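Long-range contacts in pectinesterase (Sitophilus oryzae, PDB 4PMH), which hydrolyses the methyl esters of pectin, releasing methanol, and probably helps the weevil digest plant cell walls: residues L202-G207 and G232-E237; G223-V228 and T251-A256; P257-H262 and Y353-E358; A291-V296 and T330-G335. One frame throughout, in Å; residues are numbered along the deposited sequence.

Contact 1: residues L202-G207 and G232-E237; sequences LYAGSG and GSAIFE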
# COMPACT_ATOMS: atom_id res chain seq x y z
N LEU A 202 0.13 0.27 -4.37
CA LEU A 202 0.14 0.87 -3.03
C LEU A 202 1.48 0.63 -2.38
O LEU A 202 1.86 -0.50 -2.12
CB LEU A 202 -0.99 0.32 -2.15
CG LEU A 202 -0.88 0.61 -0.65
CD1 LEU A 202 -0.74 2.10 -0.40
CD2 LEU A 202 -2.08 0.07 0.12
N TYR A 203 2.22 1.72 -2.15
CA TYR A 203 3.49 1.70 -1.44
C TYR A 203 3.16 1.98 0.02
O TYR A 203 3.15 3.12 0.46
CB TYR A 203 4.43 2.77 -2.01
CG TYR A 203 5.91 2.65 -1.66
CD1 TYR A 203 6.39 1.73 -0.73
CD2 TYR A 203 6.85 3.49 -2.28
CE1 TYR A 203 7.74 1.64 -0.44
CE2 TYR A 203 8.21 3.41 -1.98
CZ TYR A 203 8.64 2.49 -1.06
OH TYR A 203 9.98 2.39 -0.75
N ALA A 204 2.89 0.92 0.77
CA ALA A 204 2.39 1.06 2.15
C ALA A 204 3.56 1.04 3.15
O ALA A 204 3.98 -0.04 3.62
CB ALA A 204 1.40 -0.04 2.46
N GLY A 205 4.06 2.22 3.50
CA GLY A 205 5.17 2.33 4.46
C GLY A 205 6.48 2.35 3.71
O GLY A 205 7.09 1.32 3.46
N SER A 206 6.87 3.54 3.30
CA SER A 206 8.06 3.75 2.50
C SER A 206 9.20 4.32 3.37
O SER A 206 10.30 4.48 2.88
CB SER A 206 7.75 4.72 1.35
OG SER A 206 7.26 6.00 1.81
N GLY A 207 8.92 4.64 4.63
CA GLY A 207 9.88 5.34 5.48
C GLY A 207 10.69 4.44 6.39
O GLY A 207 10.53 3.21 6.35
N GLY A 232 5.82 -0.80 6.13
CA GLY A 232 5.10 -0.22 7.25
C GLY A 232 4.45 -1.29 8.11
O GLY A 232 4.42 -2.47 7.75
N SER A 233 3.95 -0.87 9.27
CA SER A 233 3.00 -1.65 10.02
C SER A 233 1.64 -1.26 9.50
O SER A 233 1.09 -0.24 9.92
CB SER A 233 3.10 -1.36 11.51
OG SER A 233 4.29 -1.87 12.07
N ALA A 234 1.08 -2.05 8.60
CA ALA A 234 -0.16 -1.67 7.90
C ALA A 234 -1.26 -2.68 8.15
O ALA A 234 -1.07 -3.87 7.91
CB ALA A 234 0.09 -1.50 6.41
N ILE A 235 -2.39 -2.19 8.65
CA ILE A 235 -3.56 -2.99 8.95
C ILE A 235 -4.61 -2.76 7.87
O ILE A 235 -4.90 -1.60 7.53
CB ILE A 235 -4.15 -2.59 10.32
CG1 ILE A 235 -3.13 -2.91 11.41
CG2 ILE A 235 -5.49 -3.26 10.57
CD1 ILE A 235 -3.36 -2.14 12.69
N PHE A 236 -5.16 -3.84 7.33
CA PHE A 236 -6.19 -3.77 6.30
C PHE A 236 -7.39 -4.52 6.83
O PHE A 236 -7.37 -5.74 6.91
CB PHE A 236 -5.72 -4.45 5.02
CG PHE A 236 -4.53 -3.80 4.40
CD1 PHE A 236 -4.69 -2.79 3.45
CD2 PHE A 236 -3.24 -4.18 4.75
CE1 PHE A 236 -3.59 -2.19 2.87
CE2 PHE A 236 -2.14 -3.57 4.18
CZ PHE A 236 -2.31 -2.58 3.23
N GLU A 237 -8.42 -3.78 7.24
CA GLU A 237 -9.62 -4.40 7.84
C GLU A 237 -10.82 -4.12 6.94
O GLU A 237 -11.08 -2.95 6.58
CB GLU A 237 -9.85 -3.86 9.27
CG GLU A 237 -11.11 -4.38 9.90
CD GLU A 237 -11.33 -3.94 11.34
OE1 GLU A 237 -10.63 -3.03 11.84
OE2 GLU A 237 -12.24 -4.51 11.99

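Contact 2: residues G223-V228 and T251-A256; sequences GDIDFV and TAVVFA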
# COMPACT_ATOMS: atom_id res chain seq x y z
N GLY A 223 -4.50 -4.39 -8.59
CA GLY A 223 -3.23 -4.44 -9.26
C GLY A 223 -2.99 -5.85 -9.77
O GLY A 223 -3.90 -6.67 -9.81
N ASP A 224 -1.76 -6.12 -10.16
CA ASP A 224 -1.39 -7.45 -10.58
C ASP A 224 -0.07 -7.93 -10.00
O ASP A 224 0.02 -9.09 -9.69
CB ASP A 224 -1.41 -7.59 -12.11
CG ASP A 224 -0.62 -6.50 -12.83
OD1 ASP A 224 0.34 -5.90 -12.28
OD2 ASP A 224 -0.96 -6.27 -14.02
N ILE A 225 0.92 -7.05 -9.83
CA ILE A 225 2.24 -7.44 -9.32
C ILE A 225 2.73 -6.52 -8.20
O ILE A 225 2.86 -5.29 -8.37
CB ILE A 225 3.29 -7.44 -10.46
CG1 ILE A 225 2.99 -8.55 -11.47
CG2 ILE A 225 4.72 -7.57 -9.91
CD1 ILE A 225 3.62 -9.89 -11.15
N ASP A 226 3.03 -7.13 -7.04
CA ASP A 226 3.52 -6.38 -5.87
C ASP A 226 2.66 -5.16 -5.61
O ASP A 226 3.17 -4.08 -5.33
CB ASP A 226 5.00 -5.96 -6.03
CG ASP A 226 5.94 -7.12 -6.34
OD1 ASP A 226 5.58 -8.31 -6.15
OD2 ASP A 226 7.08 -6.83 -6.78
N PHE A 227 1.34 -5.29 -5.74
CA PHE A 227 0.49 -4.09 -5.68
C PHE A 227 0.17 -3.59 -4.28
O PHE A 227 -0.47 -2.53 -4.11
CB PHE A 227 -0.74 -4.19 -6.61
CG PHE A 227 -1.80 -5.18 -6.22
CD1 PHE A 227 -1.81 -6.47 -6.77
CD2 PHE A 227 -2.86 -4.79 -5.41
CE1 PHE A 227 -2.85 -7.35 -6.47
CE2 PHE A 227 -3.88 -5.67 -5.11
CZ PHE A 227 -3.89 -6.94 -5.66
N VAL A 228 0.66 -4.31 -3.28
CA VAL A 228 0.73 -3.78 -1.91
C VAL A 228 2.12 -4.15 -1.42
O VAL A 228 2.39 -5.33 -1.15
CB VAL A 228 -0.34 -4.35 -0.96
CG1 VAL A 228 -0.20 -3.77 0.45
CG2 VAL A 228 -1.73 -4.09 -1.51
N THR A 251 1.05 -14.58 -14.32
CA THR A 251 1.61 -14.87 -12.98
C THR A 251 1.65 -13.77 -11.90
O THR A 251 2.71 -13.26 -11.57
CB THR A 251 3.05 -15.39 -13.14
OG1 THR A 251 3.57 -15.72 -11.84
CG2 THR A 251 3.93 -14.34 -13.81
N ALA A 252 0.51 -13.46 -11.30
CA ALA A 252 0.34 -12.30 -10.41
C ALA A 252 0.82 -12.53 -8.96
O ALA A 252 0.97 -13.67 -8.54
CB ALA A 252 -1.13 -11.92 -10.39
N VAL A 253 1.07 -11.44 -8.23
CA VAL A 253 1.44 -11.51 -6.81
C VAL A 253 0.86 -10.30 -6.07
O VAL A 253 1.06 -9.18 -6.49
CB VAL A 253 2.96 -11.49 -6.58
CG1 VAL A 253 3.27 -12.02 -5.18
CG2 VAL A 253 3.71 -12.29 -7.63
N VAL A 254 0.18 -10.51 -4.95
CA VAL A 254 -0.49 -9.39 -4.28
C VAL A 254 0.48 -8.57 -3.42
O VAL A 254 0.77 -7.39 -3.75
CB VAL A 254 -1.67 -9.88 -3.44
CG1 VAL A 254 -2.34 -8.73 -2.70
CG2 VAL A 254 -2.66 -10.62 -4.32
N PHE A 255 0.97 -9.17 -2.33
CA PHE A 255 1.78 -8.50 -1.33
C PHE A 255 3.28 -8.69 -1.55
O PHE A 255 3.73 -9.79 -1.85
CB PHE A 255 1.41 -8.99 0.07
CG PHE A 255 -0.03 -8.75 0.44
CD1 PHE A 255 -0.45 -7.53 0.90
CD2 PHE A 255 -0.97 -9.76 0.28
CE1 PHE A 255 -1.78 -7.31 1.22
CE2 PHE A 255 -2.30 -9.56 0.61
CZ PHE A 255 -2.71 -8.33 1.07
N ALA A 256 4.04 -7.61 -1.38
CA ALA A 256 5.49 -7.65 -1.41
C ALA A 256 6.07 -6.81 -0.27
O ALA A 256 6.61 -5.74 -0.50
CB ALA A 256 6.04 -7.20 -2.77

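Contact 3: residues P257-H262 and Y353-E358; sequences PDTDPH and YNRFWE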
# COMPACT_ATOMS: atom_id res chain seq x y z
N PRO A 257 5.99 -7.32 0.97
CA PRO A 257 6.58 -6.58 2.10
C PRO A 257 8.09 -6.68 2.21
O PRO A 257 8.67 -7.73 1.90
CB PRO A 257 5.90 -7.22 3.34
CG PRO A 257 5.17 -8.41 2.84
CD PRO A 257 5.46 -8.62 1.38
N ASP A 258 8.72 -5.56 2.61
CA ASP A 258 10.16 -5.53 2.92
C ASP A 258 10.37 -5.18 4.39
O ASP A 258 11.36 -4.55 4.79
CB ASP A 258 10.92 -4.60 1.96
CG ASP A 258 10.74 -3.11 2.26
OD1 ASP A 258 9.70 -2.69 2.80
OD2 ASP A 258 11.67 -2.35 1.86
N THR A 259 9.42 -5.63 5.21
CA THR A 259 9.47 -5.42 6.64
C THR A 259 10.84 -5.71 7.23
O THR A 259 11.43 -6.77 7.00
CB THR A 259 8.47 -6.35 7.35
OG1 THR A 259 7.26 -6.45 6.58
CG2 THR A 259 8.19 -5.84 8.74
N ASP A 260 11.34 -4.75 8.00
CA ASP A 260 12.59 -4.92 8.75
C ASP A 260 12.52 -6.18 9.65
O ASP A 260 11.51 -6.38 10.32
CB ASP A 260 12.86 -3.65 9.59
CG ASP A 260 14.24 -3.64 10.26
OD1 ASP A 260 14.45 -4.40 11.23
OD2 ASP A 260 15.09 -2.83 9.84
N PRO A 261 13.60 -7.01 9.67
CA PRO A 261 13.64 -8.26 10.47
C PRO A 261 13.40 -8.07 11.96
O PRO A 261 12.91 -8.97 12.62
CB PRO A 261 15.04 -8.81 10.20
CG PRO A 261 15.82 -7.66 9.68
CD PRO A 261 14.84 -6.86 8.88
N HIS A 262 13.69 -6.88 12.48
CA HIS A 262 13.49 -6.58 13.89
C HIS A 262 12.10 -6.03 14.16
O HIS A 262 11.73 -5.82 15.31
CB HIS A 262 14.60 -5.63 14.36
CG HIS A 262 15.97 -6.16 14.07
ND1 HIS A 262 16.74 -6.81 15.00
CD2 HIS A 262 16.68 -6.19 12.91
CE1 HIS A 262 17.87 -7.20 14.45
NE2 HIS A 262 17.86 -6.84 13.18
N TYR A 353 13.52 -18.31 7.73
CA TYR A 353 12.34 -18.60 6.94
C TYR A 353 11.61 -17.29 6.65
O TYR A 353 11.86 -16.27 7.32
CB TYR A 353 11.39 -19.49 7.74
CG TYR A 353 11.97 -20.82 8.12
CD1 TYR A 353 11.84 -21.92 7.28
CD2 TYR A 353 12.64 -20.99 9.34
CE1 TYR A 353 12.37 -23.15 7.63
CE2 TYR A 353 13.17 -22.22 9.70
CZ TYR A 353 13.04 -23.29 8.84
OH TYR A 353 13.57 -24.52 9.17
N ASN A 354 10.70 -17.34 5.69
CA ASN A 354 9.80 -16.23 5.46
C ASN A 354 8.83 -16.06 6.61
O ASN A 354 8.72 -16.94 7.48
CB ASN A 354 9.08 -16.40 4.15
CG ASN A 354 10.01 -16.25 2.97
OD1 ASN A 354 10.54 -17.24 2.46
ND2 ASN A 354 10.29 -15.00 2.59
N ARG A 355 8.16 -14.91 6.65
CA ARG A 355 7.21 -14.60 7.72
C ARG A 355 5.85 -14.31 7.14
O ARG A 355 5.21 -13.29 7.47
CB ARG A 355 7.69 -13.42 8.59
CG ARG A 355 9.17 -13.44 9.03
CD ARG A 355 9.75 -12.01 9.03
NE ARG A 355 9.42 -11.43 10.29
CZ ARG A 355 9.48 -10.16 10.64
NH1 ARG A 355 9.88 -9.18 9.83
NH2 ARG A 355 9.11 -9.90 11.88
N PHE A 356 5.38 -15.21 6.29
CA PHE A 356 4.05 -15.13 5.72
C PHE A 356 3.19 -16.20 6.36
O PHE A 356 3.52 -17.38 6.33
CB PHE A 356 4.10 -15.37 4.21
CG PHE A 356 5.03 -14.46 3.46
CD1 PHE A 356 5.27 -13.16 3.88
CD2 PHE A 356 5.65 -14.90 2.32
CE1 PHE A 356 6.11 -12.33 3.17
CE2 PHE A 356 6.50 -14.08 1.60
CZ PHE A 356 6.73 -12.80 2.03
N TRP A 357 2.08 -15.79 6.98
CA TRP A 357 1.25 -16.72 7.74
C TRP A 357 -0.22 -16.46 7.53
O TRP A 357 -0.63 -15.37 7.17
CB TRP A 357 1.53 -16.63 9.24
CG TRP A 357 2.98 -16.42 9.63
CD1 TRP A 357 3.61 -15.21 9.85
CD2 TRP A 357 3.95 -17.42 9.86
NE1 TRP A 357 4.92 -15.42 10.19
CE2 TRP A 357 5.16 -16.77 10.21
CE3 TRP A 357 3.94 -18.82 9.80
CZ2 TRP A 357 6.35 -17.47 10.48
CZ3 TRP A 357 5.10 -19.51 10.07
CH2 TRP A 357 6.30 -18.82 10.42
N GLU A 358 -1.03 -17.47 7.83
CA GLU A 358 -2.48 -17.32 7.77
C GLU A 358 -3.13 -17.86 9.03
O GLU A 358 -2.55 -18.70 9.70
CB GLU A 358 -3.02 -18.11 6.61
CG GLU A 358 -2.62 -17.59 5.25
CD GLU A 358 -3.05 -18.55 4.19
OE1 GLU A 358 -2.17 -19.26 3.70
OE2 GLU A 358 -4.26 -18.66 3.91

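Contact 4: residues A291-V296 and T330-G335; sequences AWDSGV and TTATSG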
# COMPACT_ATOMS: atom_id res chain seq x y z
N ALA A 291 8.50 -11.97 -0.82
CA ALA A 291 9.30 -11.03 -0.05
C ALA A 291 9.92 -10.03 -1.00
O ALA A 291 10.47 -10.41 -2.06
CB ALA A 291 10.37 -11.78 0.72
N TRP A 292 9.76 -8.75 -0.66
CA TRP A 292 10.55 -7.69 -1.30
C TRP A 292 11.81 -7.57 -0.48
O TRP A 292 11.82 -7.03 0.62
CB TRP A 292 9.80 -6.36 -1.40
CG TRP A 292 10.65 -5.23 -2.01
CD1 TRP A 292 11.72 -5.37 -2.88
CD2 TRP A 292 10.48 -3.83 -1.81
NE1 TRP A 292 12.23 -4.12 -3.21
CE2 TRP A 292 11.48 -3.17 -2.57
CE3 TRP A 292 9.58 -3.07 -1.06
CZ2 TRP A 292 11.60 -1.78 -2.58
CZ3 TRP A 292 9.71 -1.69 -1.06
CH2 TRP A 292 10.70 -1.06 -1.82
N ASP A 293 12.87 -8.14 -1.03
CA ASP A 293 14.16 -8.22 -0.38
C ASP A 293 14.94 -6.97 -0.80
O ASP A 293 15.96 -7.06 -1.52
CB ASP A 293 14.90 -9.53 -0.82
CG ASP A 293 14.55 -10.74 0.05
OD1 ASP A 293 13.73 -10.62 1.01
OD2 ASP A 293 15.14 -11.82 -0.22
N SER A 294 14.45 -5.80 -0.38
CA SER A 294 15.06 -4.51 -0.79
C SER A 294 16.52 -4.42 -0.40
O SER A 294 16.91 -4.73 0.73
CB SER A 294 14.30 -3.28 -0.25
OG SER A 294 13.84 -3.49 1.06
N GLY A 295 17.34 -4.01 -1.37
CA GLY A 295 18.78 -3.86 -1.18
C GLY A 295 19.57 -5.15 -1.14
O GLY A 295 20.76 -5.12 -0.84
N VAL A 296 18.92 -6.28 -1.43
CA VAL A 296 19.58 -7.58 -1.44
C VAL A 296 19.83 -7.99 -2.87
O VAL A 296 18.89 -8.19 -3.64
CB VAL A 296 18.73 -8.67 -0.76
CG1 VAL A 296 19.45 -10.03 -0.83
CG2 VAL A 296 18.44 -8.26 0.69
N THR A 330 5.55 -17.09 -3.26
CA THR A 330 6.57 -17.36 -4.28
C THR A 330 7.95 -16.72 -3.99
O THR A 330 8.18 -16.13 -2.93
CB THR A 330 6.05 -17.01 -5.70
OG1 THR A 330 6.96 -17.53 -6.68
CG2 THR A 330 5.94 -15.51 -5.89
N THR A 331 8.88 -16.88 -4.94
CA THR A 331 10.25 -16.48 -4.75
C THR A 331 10.39 -14.99 -4.46
O THR A 331 9.70 -14.17 -5.08
CB THR A 331 11.07 -16.83 -6.01
OG1 THR A 331 10.93 -18.22 -6.26
CG2 THR A 331 12.53 -16.52 -5.82
N ALA A 332 11.26 -14.64 -3.51
CA ALA A 332 11.53 -13.22 -3.23
C ALA A 332 12.16 -12.50 -4.42
O ALA A 332 12.76 -13.13 -5.31
CB ALA A 332 12.44 -13.07 -2.01
N THR A 333 12.04 -11.17 -4.42
CA THR A 333 12.60 -10.32 -5.49
C THR A 333 14.12 -10.53 -5.70
O THR A 333 14.63 -10.29 -6.81
CB THR A 333 12.35 -8.84 -5.19
OG1 THR A 333 13.01 -8.48 -3.96
CG2 THR A 333 10.85 -8.57 -5.10
N SER A 334 14.80 -10.97 -4.65
CA SER A 334 16.23 -11.30 -4.67
C SER A 334 16.58 -12.64 -5.30
O SER A 334 17.75 -12.89 -5.62
CB SER A 334 16.75 -11.29 -3.23
OG SER A 334 16.14 -12.31 -2.44
N GLY A 335 15.58 -13.50 -5.51
CA GLY A 335 15.82 -14.90 -5.87
C GLY A 335 15.81 -15.82 -4.66
O GLY A 335 15.92 -17.05 -4.80
O HOH W 1 9.34 -14.83 -0.80
O HOH W 2 15.53 -7.55 -4.35

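Contact 1: residues L202-G207 and G232-E237
The ring of Phe-236 meets Leu-202 with its edge: methyl CD2 of Leu-202 lies near the ring plane, 3.9 Å from CE1 of Phe-236 and 4.1 Å from CZ of the same ring. The two side chains reach toward each other tip to tip. Tyr-216 stacks on the Phe-236 ring and Phe-241 joins it edge-to-face, which makes the ring part of an aromatic cluster. In Leu-202, CG stands anti to the backbone N (chi1 166°). Two residues along each strand toward the glycines, CB of Ala-204 meets CB of Ala-234 at 4.4 Å. Where the two segments come nearest, backbone replaces side chains: Gly-205 and Gly-232 have their CA atoms 3.8 Å apart, and neither has a side chain to intervene. The amide N of Gly-232 donates to O of Ala-204 at 3.2 Å, with 155° at the hydrogen, in the carbonyl plane and on a lone pair. The fold is the parallel beta-helix of pectinesterases. Strand 202-204 lies on one parallel face of the helix, its backbone bonded on to Phe-227 and Phe-229, and strand 233-237 on another, with Leu-202, Ala-204, Ala-234 and Phe-236 all pointing CB inward between them. Gly-205 is about 8 Å from the side chain of Trp-292, by similarity a substrate-binding residue. The chemistry is thus mostly apolar contact in the buried core, while the buried Ala-204 carbonyl is satisfied by two donors, the Gly-232 amide and the hydroxyl of Tyr-267.

Contact 2: residues G223-V228 and T251-A256
Val-228 and Phe-255 form the tight end of this contact, their side chains side by side and pointing the same way, with CB of Val-228 3.7 Å from CD1 of Phe-255. Two backbone bonds hold this end together: Ala-256 N donates to Val-228 O at 2.8 Å and Val-228 N to Val-254 O at 3.1 Å. Phe-227 is wedged beside them. With its CG between the backbone N and carbonyl carbon (chi1 70°), the ring takes CG1 of Val-254 over one face, a CH-pi contact 4.2 Å from the Phe-227 centroid, and N of Gly-223 over the centre of the opposite face. CB of Ala-256 presses on the carboxylate of Asp-226, 3.6 Å from its CG. Asp-226, the nucleophile by similarity, has a salt bridge from OD2 to Arg-290. Between the parallel bridges Ile-225/Val-253 and Val-228/Phe-255 the register slips by one residue, a beta bulge in a corner of the beta-helix that sets Asp-226 apart from the regular strand pairing. At the other end the side-chain packing is looser and nearer to solvent. Val-253 N still donates to Asp-224 O at 3.0 Å, but the bond from Asp-226 N to Val-253 O is weak. Ile-225 and Thr-251 are both partly exposed; CD1 of Ile-225, swung toward the other segment by chi2 -89°, approaches O of Thr-251 to 3.5 Å and CG2 of Val-253 only to 4.3 Å.

Contact 3: residues P257-H262 and Y353-E358
The backbones stand well apart, the CA atoms of Pro-257 and Phe-356 separated by 9.6 Å and those of Pro-261 and Arg-355 by 9.4 Å, so the side chains of Arg-355 and Phe-356 bridge the gap to the loop. Arg-355 spans the distance on a chain bent at chi2 (143°) and chi3 (85°). Its NH1 donates to the carbonyl O of Asp-260 at 3.3 Å, a long bond with the donor well above the carbonyl plane. O of Pro-261 lies over one face of the guanidinium, 4.1 Å from CZ of Arg-355, while CG2 of Thr-259 is 3.9 Å from NH1 of Arg-355. The same group also gives hydrogen bonds to O of Lys-263, O of Asn-309 and OD1 of Asn-349, which tie down several loops around one buried positive charge. At the other end of the contact, Pro-257 and Phe-356 meet tip to tip, CG against CE1 at 4.0 Å. An Asx turn at Asp-260, OD1 accepting from N of His-262 at 2.9 Å, helps shape this loop. The arrangement belongs to the C-terminal end of the beta-helix, where the loop following strand 252-257 packs against strand 355-359, the outermost strand of the large parallel sheet.

Contact 4: residues A291-V296 and T330-G335
The hydroxyl OG1 of Thr-333 is held by two groups: N of Asp-293 donates to it at 3.0 Å, and a water that also donates to O of Asp-293 lies 2.7 Å from OG1 of Thr-333. With chi1 62°, OG1 sits between the threonine's own N and carbonyl carbon. It also lies near the plane of the Trp-292 indole, at the edge, 3.5 Å from CD1. The amide of Thr-333 donates to O of Ala-291 at 2.9 Å, nearly in line with the carbonyl (173°), and the methyls CB of Ala-291 and CB of Ala-332 touch at 3.7 Å. A second water links N of Ala-291 with O of Thr-330. Further on, OG of Ser-334 donates to OD2 of Asp-293, although the modelled length is too short to be relied on, and OD1 of Asp-293 forms a salt bridge with Arg-336. CG1 of Val-296 packs on CB of Ser-334 at 3.8 Å. Each segment closes in a turn, type II from Asp-293 to Val-296 and type I from Ala-332 to Gly-335. This mesh of amides, hydroxyl and water holds the backbone on both sides of Trp-292, a substrate-binding residue by similarity; its indole has its own neighbours, Thr-333 OG1 and Phe-229.

Contact 2 holds the nucleophile, assigned by similarity; contacts 1 and 4 touch contact 2 directly, and contact 3 only follows it along the chain. Contact 1 meets it inside the beta-helix, where CZ of Phe-236 lies 3.7 Å from CG1 of Val-228, and Leu-202 N probably bonds to Phe-227 O. Contact 4 borders the same site: the side chain of Thr-333 is about 4 Å from those of Asp-226 and Arg-290, and CH2 of Trp-292 reaches OH of Tyr-203 in contact 1 at 3.7 Å. Contact 3 joins contact 4 through a probable bond of 3.0 Å between Pro-257 O and Trp-292 N; the centres of contacts 3 and 4 are 11 Å apart.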